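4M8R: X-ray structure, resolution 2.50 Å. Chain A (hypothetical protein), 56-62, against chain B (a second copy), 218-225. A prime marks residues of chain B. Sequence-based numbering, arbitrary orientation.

Chain A (56-62) LFPEGYL
Chain B (218-225) SLYNVSAG

Two copies of a protein can pack largely through side chains, without a hydrogen bond between them, while each stretch has side-chain hydrogen bonds of its own; these stretches, which bury 263 Å², illustrate the principle. Chain A runs extended from Leu56 through a cis peptide bond before Pro58 (phi/psi -80/150) and enters a strand at Gly60. Chain B is a strand through Asn221′, then turns. Their end-to-end directions differ by 39°, with CA of Pro58 7.3 Å from CA of Asn221′ and CA of Tyr61 7.1 Å from CA of Ala224′.

Ser218′ makes no contact. Leu219′ (-96/130; chi1 t, chi2 p) points toward chain A, and its CD2 lies 4.1 Å from CD2 of Phe57, an apolar pairing suited to a buried site. Phe57 (-93/131) reaches across with chi1 t and chi2 -83°. Tyr220′ (-123/152, chi1 m) points away, in the alternation usual for a strand, and its backbone O lies 3.9 Å from Phe57 CE2.

Asn221′ (-96/117; chi1 t, chi2 -41°) again faces chain A and is central. Its CB sits 3.8 Å from Phe57 CE2, while its ND2 approaches Tyr61 CE2 at 3.1 Å, a tight contact. The amide's other end serves the turn: OD1 accepts from Ser223′ N and Ala224′ N, each at 3.0 Å. An asparagine thus offers packing surface and a side-chain acceptor for backbone N-H groups at once.

Val222′ (-113/6) points away, and Ser223′ (-106/-9) continues the turn. Ala224′ (-53/-34) turns its CB, the whole of its side chain, toward chain A, where it makes an apolar contact with Tyr61 CB at 4.4 Å. Within chain A, Tyr61 (-134/148; chi1 m, chi2 -75°) accepts a hydrogen bond at its OH from Glu59 N at 2.9 Å. Gly225′ (-67/-25) ends the stretch out of reach.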

# COMPACT_ATOMS: atom_id res chain seq x y z
N LEU A 56 8.56 3.03 20.16
CA LEU A 56 7.65 4.13 19.89
C LEU A 56 6.23 3.59 20.04
O LEU A 56 6.01 2.38 19.91
CB LEU A 56 7.87 4.70 18.49
CG LEU A 56 7.23 3.99 17.28
CD1 LEU A 56 7.40 4.84 16.02
CD2 LEU A 56 7.79 2.59 17.05
N PHE A 57 5.28 4.47 20.34
CA PHE A 57 3.87 4.10 20.30
C PHE A 57 3.29 4.44 18.93
O PHE A 57 3.47 5.57 18.45
CB PHE A 57 3.05 4.80 21.40
CG PHE A 57 1.64 4.28 21.51
CD1 PHE A 57 0.64 4.74 20.67
CD2 PHE A 57 1.33 3.28 22.42
CE1 PHE A 57 -0.64 4.24 20.75
CE2 PHE A 57 0.05 2.77 22.50
CZ PHE A 57 -0.94 3.25 21.67
N PRO A 58 2.59 3.50 18.28
CA PRO A 58 2.31 2.13 18.71
C PRO A 58 3.48 1.18 18.47
O PRO A 58 4.25 1.36 17.53
CB PRO A 58 1.15 1.71 17.81
CG PRO A 58 1.36 2.50 16.56
CD PRO A 58 1.93 3.82 17.00
N GLU A 59 3.58 0.16 19.32
CA GLU A 59 4.55 -0.91 19.12
C GLU A 59 3.97 -1.93 18.13
O GLU A 59 2.97 -1.67 17.47
CB GLU A 59 4.85 -1.59 20.46
CG GLU A 59 5.22 -0.63 21.57
CD GLU A 59 5.54 -1.35 22.85
OE1 GLU A 59 6.64 -1.92 22.95
OE2 GLU A 59 4.69 -1.35 23.75
N GLY A 60 4.61 -3.08 18.01
CA GLY A 60 4.06 -4.21 17.27
C GLY A 60 3.36 -5.17 18.23
O GLY A 60 3.89 -5.47 19.29
N TYR A 61 2.17 -5.63 17.84
CA TYR A 61 1.34 -6.47 18.70
C TYR A 61 0.80 -7.67 17.95
O TYR A 61 0.54 -7.59 16.76
CB TYR A 61 0.16 -5.68 19.25
CG TYR A 61 0.53 -4.33 19.80
CD1 TYR A 61 1.17 -4.22 21.02
CD2 TYR A 61 0.25 -3.17 19.09
CE1 TYR A 61 1.52 -2.98 21.54
CE2 TYR A 61 0.59 -1.92 19.60
CZ TYR A 61 1.22 -1.83 20.83
OH TYR A 61 1.57 -0.60 21.34
N LEU A 62 0.62 -8.77 18.66
CA LEU A 62 -0.01 -9.96 18.09
C LEU A 62 -0.61 -10.77 19.22
O LEU A 62 -0.01 -10.90 20.28
CB LEU A 62 1.02 -10.79 17.32
CG LEU A 62 0.48 -11.93 16.46
CD1 LEU A 62 -0.45 -11.40 15.37
CD2 LEU A 62 1.64 -12.71 15.86
N SER B 218 1.75 3.92 33.44
CA SER B 218 2.38 3.56 32.17
C SER B 218 1.40 3.76 31.02
O SER B 218 0.20 3.87 31.23
CB SER B 218 2.82 2.10 32.17
OG SER B 218 3.89 1.89 33.07
N LEU B 219 1.94 3.80 29.81
CA LEU B 219 1.13 3.99 28.61
C LEU B 219 0.82 2.62 28.00
O LEU B 219 1.72 1.82 27.80
CB LEU B 219 1.88 4.86 27.61
CG LEU B 219 1.13 5.26 26.34
CD1 LEU B 219 -0.09 6.10 26.68
CD2 LEU B 219 2.06 6.01 25.41
N TYR B 220 -0.45 2.38 27.71
CA TYR B 220 -0.92 1.09 27.20
C TYR B 220 -1.63 1.26 25.87
O TYR B 220 -2.24 2.30 25.61
CB TYR B 220 -1.94 0.47 28.16
CG TYR B 220 -1.39 -0.14 29.42
CD1 TYR B 220 -0.93 0.66 30.46
CD2 TYR B 220 -1.37 -1.52 29.59
CE1 TYR B 220 -0.44 0.09 31.63
CE2 TYR B 220 -0.89 -2.10 30.76
CZ TYR B 220 -0.43 -1.29 31.77
OH TYR B 220 0.05 -1.87 32.92
N ASN B 221 -1.58 0.22 25.05
CA ASN B 221 -2.45 0.11 23.89
C ASN B 221 -3.65 -0.74 24.28
O ASN B 221 -3.49 -1.92 24.59
CB ASN B 221 -1.72 -0.55 22.73
CG ASN B 221 -2.55 -0.57 21.46
OD1 ASN B 221 -3.75 -0.85 21.50
ND2 ASN B 221 -1.92 -0.27 20.34
N VAL B 222 -4.84 -0.16 24.25
CA VAL B 222 -6.04 -0.86 24.70
C VAL B 222 -7.01 -1.14 23.57
O VAL B 222 -8.11 -1.61 23.83
CB VAL B 222 -6.76 -0.08 25.83
CG1 VAL B 222 -5.84 0.05 27.02
CG2 VAL B 222 -7.23 1.29 25.37
N SER B 223 -6.63 -0.85 22.34
CA SER B 223 -7.49 -1.13 21.19
C SER B 223 -7.01 -2.33 20.36
O SER B 223 -7.72 -2.79 19.48
CB SER B 223 -7.62 0.10 20.31
OG SER B 223 -6.37 0.48 19.75
N ALA B 224 -5.81 -2.84 20.65
CA ALA B 224 -5.25 -3.98 19.90
C ALA B 224 -6.18 -5.20 19.81
O ALA B 224 -6.17 -5.90 18.79
CB ALA B 224 -3.91 -4.39 20.49
N GLY B 225 -6.97 -5.45 20.85
CA GLY B 225 -7.96 -6.54 20.84
C GLY B 225 -9.11 -6.34 19.86
O GLY B 225 -9.73 -7.30 19.42